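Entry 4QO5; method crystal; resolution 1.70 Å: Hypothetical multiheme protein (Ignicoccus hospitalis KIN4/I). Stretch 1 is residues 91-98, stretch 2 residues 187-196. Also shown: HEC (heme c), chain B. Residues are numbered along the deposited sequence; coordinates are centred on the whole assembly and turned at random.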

# COMPACT_ATOMS: atom_id res chain seq x y z
N PRO A 91 35.17 6.72 -19.37
CA PRO A 91 35.67 5.40 -19.77
C PRO A 91 34.66 4.63 -20.62
O PRO A 91 35.07 3.70 -21.33
CB PRO A 91 35.88 4.69 -18.44
CG PRO A 91 36.10 5.80 -17.45
CD PRO A 91 35.18 6.89 -17.90
N ASP A 92 33.38 4.98 -20.54
CA ASP A 92 32.37 4.32 -21.36
C ASP A 92 32.11 5.08 -22.67
O ASP A 92 31.11 4.85 -23.35
CB ASP A 92 31.06 4.05 -20.59
CG ASP A 92 30.45 5.30 -19.97
OD1 ASP A 92 31.19 6.28 -19.71
OD2 ASP A 92 29.22 5.29 -19.69
N THR A 93 33.05 5.96 -23.03
CA THR A 93 32.97 6.61 -24.33
C THR A 93 33.25 5.60 -25.44
O THR A 93 34.26 4.90 -25.41
CB THR A 93 33.95 7.79 -24.44
OG1 THR A 93 33.46 8.87 -23.63
CG2 THR A 93 34.05 8.27 -25.88
N ILE A 94 32.35 5.53 -26.42
CA ILE A 94 32.54 4.63 -27.55
C ILE A 94 32.25 5.35 -28.86
O ILE A 94 31.52 6.34 -28.88
CB ILE A 94 31.61 3.41 -27.48
CG1 ILE A 94 30.15 3.86 -27.36
CG2 ILE A 94 32.00 2.52 -26.32
CD1 ILE A 94 29.15 2.74 -27.57
N ASP A 95 32.84 4.87 -29.95
CA ASP A 95 32.44 5.38 -31.25
C ASP A 95 31.02 4.88 -31.55
O ASP A 95 30.67 3.74 -31.26
CB ASP A 95 33.40 4.95 -32.35
CG ASP A 95 33.22 5.77 -33.61
OD1 ASP A 95 33.74 6.91 -33.65
OD2 ASP A 95 32.54 5.29 -34.55
N HIS A 96 30.21 5.76 -32.14
CA HIS A 96 28.81 5.47 -32.35
C HIS A 96 28.35 6.29 -33.54
O HIS A 96 28.06 7.47 -33.40
CB HIS A 96 28.02 5.87 -31.11
CG HIS A 96 26.60 5.39 -31.11
ND1 HIS A 96 26.26 4.05 -31.06
CD2 HIS A 96 25.43 6.07 -31.15
CE1 HIS A 96 24.95 3.93 -31.07
NE2 HIS A 96 24.43 5.14 -31.13
N PHE A 97 28.31 5.65 -34.70
CA PHE A 97 27.92 6.29 -35.95
C PHE A 97 28.60 7.63 -36.22
O PHE A 97 27.98 8.59 -36.68
CB PHE A 97 26.40 6.39 -36.00
CG PHE A 97 25.74 5.05 -35.89
CD1 PHE A 97 25.81 4.14 -36.94
CD2 PHE A 97 25.11 4.66 -34.72
CE1 PHE A 97 25.23 2.89 -36.85
CE2 PHE A 97 24.52 3.40 -34.61
CZ PHE A 97 24.58 2.52 -35.68
N GLY A 98 29.90 7.68 -35.93
CA GLY A 98 30.71 8.85 -36.22
C GLY A 98 30.87 9.81 -35.05
O GLY A 98 31.65 10.76 -35.12
N GLY A 187 18.53 -4.33 -37.88
CA GLY A 187 19.28 -4.55 -39.10
C GLY A 187 20.64 -3.87 -39.10
O GLY A 187 21.46 -4.12 -39.98
N ILE A 188 20.88 -3.02 -38.11
CA ILE A 188 22.13 -2.26 -38.02
C ILE A 188 23.12 -2.94 -37.07
O ILE A 188 22.74 -3.35 -35.98
CB ILE A 188 21.88 -0.84 -37.47
CG1 ILE A 188 20.56 -0.27 -37.99
CG2 ILE A 188 23.05 0.08 -37.79
CD1 ILE A 188 20.14 1.02 -37.30
N PRO A 189 24.39 -3.06 -37.49
CA PRO A 189 25.43 -3.47 -36.55
C PRO A 189 25.76 -2.33 -35.59
O PRO A 189 26.03 -1.21 -36.03
CB PRO A 189 26.63 -3.76 -37.46
CG PRO A 189 26.06 -3.94 -38.83
CD PRO A 189 24.87 -3.03 -38.88
N VAL A 190 25.69 -2.60 -34.29
CA VAL A 190 25.94 -1.58 -33.27
C VAL A 190 26.75 -2.16 -32.13
O VAL A 190 26.41 -3.22 -31.60
CB VAL A 190 24.62 -1.03 -32.69
CG1 VAL A 190 24.89 0.14 -31.72
CG2 VAL A 190 23.69 -0.60 -33.80
N THR A 191 27.81 -1.47 -31.73
CA THR A 191 28.56 -1.86 -30.54
C THR A 191 28.02 -1.14 -29.31
O THR A 191 27.85 0.08 -29.31
CB THR A 191 30.05 -1.54 -30.71
OG1 THR A 191 30.55 -2.23 -31.86
CG2 THR A 191 30.83 -1.98 -29.49
N LEU A 192 27.76 -1.90 -28.24
CA LEU A 192 27.23 -1.34 -27.00
C LEU A 192 28.24 -1.54 -25.88
O LEU A 192 29.07 -2.44 -25.94
CB LEU A 192 25.93 -2.04 -26.61
CG LEU A 192 24.79 -1.96 -27.63
CD1 LEU A 192 23.54 -2.67 -27.10
CD2 LEU A 192 24.48 -0.49 -27.95
N VAL A 193 28.17 -0.69 -24.87
CA VAL A 193 29.06 -0.84 -23.73
C VAL A 193 28.60 -1.97 -22.83
O VAL A 193 27.40 -2.10 -22.55
CB VAL A 193 29.12 0.46 -22.90
CG1 VAL A 193 30.05 0.28 -21.71
CG2 VAL A 193 29.58 1.63 -23.76
N LYS A 194 29.53 -2.79 -22.37
CA LYS A 194 29.22 -3.81 -21.37
C LYS A 194 29.62 -3.31 -19.99
O LYS A 194 30.78 -2.97 -19.76
CB LYS A 194 29.91 -5.14 -21.70
N TYR A 195 28.65 -3.27 -19.07
CA TYR A 195 28.89 -2.79 -17.71
C TYR A 195 28.74 -3.88 -16.66
O TYR A 195 28.05 -4.88 -16.88
CB TYR A 195 27.86 -1.72 -17.33
CG TYR A 195 27.89 -0.44 -18.12
CD1 TYR A 195 28.83 0.56 -17.85
CD2 TYR A 195 26.94 -0.20 -19.11
CE1 TYR A 195 28.83 1.74 -18.55
CE2 TYR A 195 26.94 0.98 -19.83
CZ TYR A 195 27.89 1.95 -19.53
OH TYR A 195 27.91 3.13 -20.22
N GLU A 196 29.34 -3.62 -15.50
CA GLU A 196 28.92 -4.25 -14.26
C GLU A 196 28.34 -3.14 -13.37
O GLU A 196 28.97 -2.09 -13.19
CB GLU A 196 30.09 -4.92 -13.54
CG GLU A 196 30.70 -6.10 -14.27
CD GLU A 196 31.83 -6.75 -13.47
OE1 GLU A 196 32.18 -6.23 -12.39
OE2 GLU A 196 32.37 -7.78 -13.94
FE HEC B . 22.33 5.72 -30.92
CHA HEC B . 22.34 2.95 -28.91
CHB HEC B . 22.68 7.74 -28.23
CHC HEC B . 23.16 8.27 -32.99
CHD HEC B . 21.19 3.92 -33.56
NA HEC B . 22.44 5.39 -28.92
C1A HEC B . 22.59 4.17 -28.31
C2A HEC B . 22.99 4.40 -26.94
C3A HEC B . 23.09 5.72 -26.75
C4A HEC B . 22.74 6.38 -28.00
CMA HEC B . 23.49 6.46 -25.45
CAA HEC B . 23.29 3.30 -25.90
CBA HEC B . 24.65 2.73 -26.29
CGA HEC B . 25.20 1.78 -25.25
O1A HEC B . 24.46 1.36 -24.32
O2A HEC B . 26.41 1.45 -25.36
NB HEC B . 22.75 7.64 -30.65
C1B HEC B . 22.96 8.28 -29.44
C2B HEC B . 23.55 9.56 -29.67
C3B HEC B . 23.73 9.65 -31.01
C4B HEC B . 23.19 8.48 -31.63
CMB HEC B . 23.94 10.52 -28.51
CAB HEC B . 24.36 10.72 -31.91
CBB HEC B . 25.51 11.52 -31.26
NC HEC B . 22.16 6.06 -32.90
C1C HEC B . 22.67 7.13 -33.58
C2C HEC B . 22.40 6.97 -35.00
C3C HEC B . 22.09 5.67 -35.17
C4C HEC B . 21.77 5.13 -33.85
CMC HEC B . 23.12 7.89 -36.00
CAC HEC B . 21.83 4.87 -36.49
CBC HEC B . 22.70 5.12 -37.74
ND HEC B . 21.84 3.74 -31.19
C1D HEC B . 21.33 3.23 -32.38
C2D HEC B . 20.97 1.85 -32.17
C3D HEC B . 21.33 1.54 -30.72
C4D HEC B . 21.87 2.78 -30.18
CMD HEC B . 20.35 0.89 -33.21
CAD HEC B . 21.14 0.21 -29.97
CBD HEC B . 19.65 -0.05 -29.81
CGD HEC B . 19.42 -1.36 -29.09
O1D HEC B . 18.26 -1.84 -29.10
O2D HEC B . 20.38 -1.92 -28.50
O HOH W 1 28.16 2.14 -31.08

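Two strands, 94-96 and 188-196, run roughly antiparallel at 154°, but their axes come no closer than 7.8 Å. That is too wide for backbone pairing. Side chains and one water span the gap, and a heme propionate reaches in beside them.

Asp92 starts the contact. Its CB points toward stretch 2, and Asp92 OD2 accepts a hydrogen bond from Tyr195 OH at 2.6 Å, a short link between a carboxylate and a phenol, both buried. Asp92 O also rests 3.6 Å from Val193 CG2. Thr93 turns away, and Ile94 turns back to set its CG2 3.6 Å from Val193 CG2, an apolar pairing, while its CD1 reaches Thr191 O at 3.4 Å.

Asp95 contributes its backbone: water 1 donates to Asp95 O (3.0 Å) and Thr191 O (2.7 Å) and accepts from His96 ND1 (2.7 Å). The same water thus bridges the strands and holds ND1 of His96, while His96 NE2 binds HEC FE at 2.2 Å. Val190 CG1 meets the edge of that ring, 3.8 Å from His96 CE1. Stretch 2 holds the heme as well, through Val193 N donating to HEC O2A at 2.8 Å.

Phe97 closes the contact. One ring face lies over HEC C3C, and Phe97 CZ, at the ring edge, makes apolar contacts with Ile188 CG2 (3.6 Å) and Val190 CG2 (3.7 Å). The rule: where backbones stand too far apart to pair, a buried polar bond, a bridging water and apolar contacts can link them.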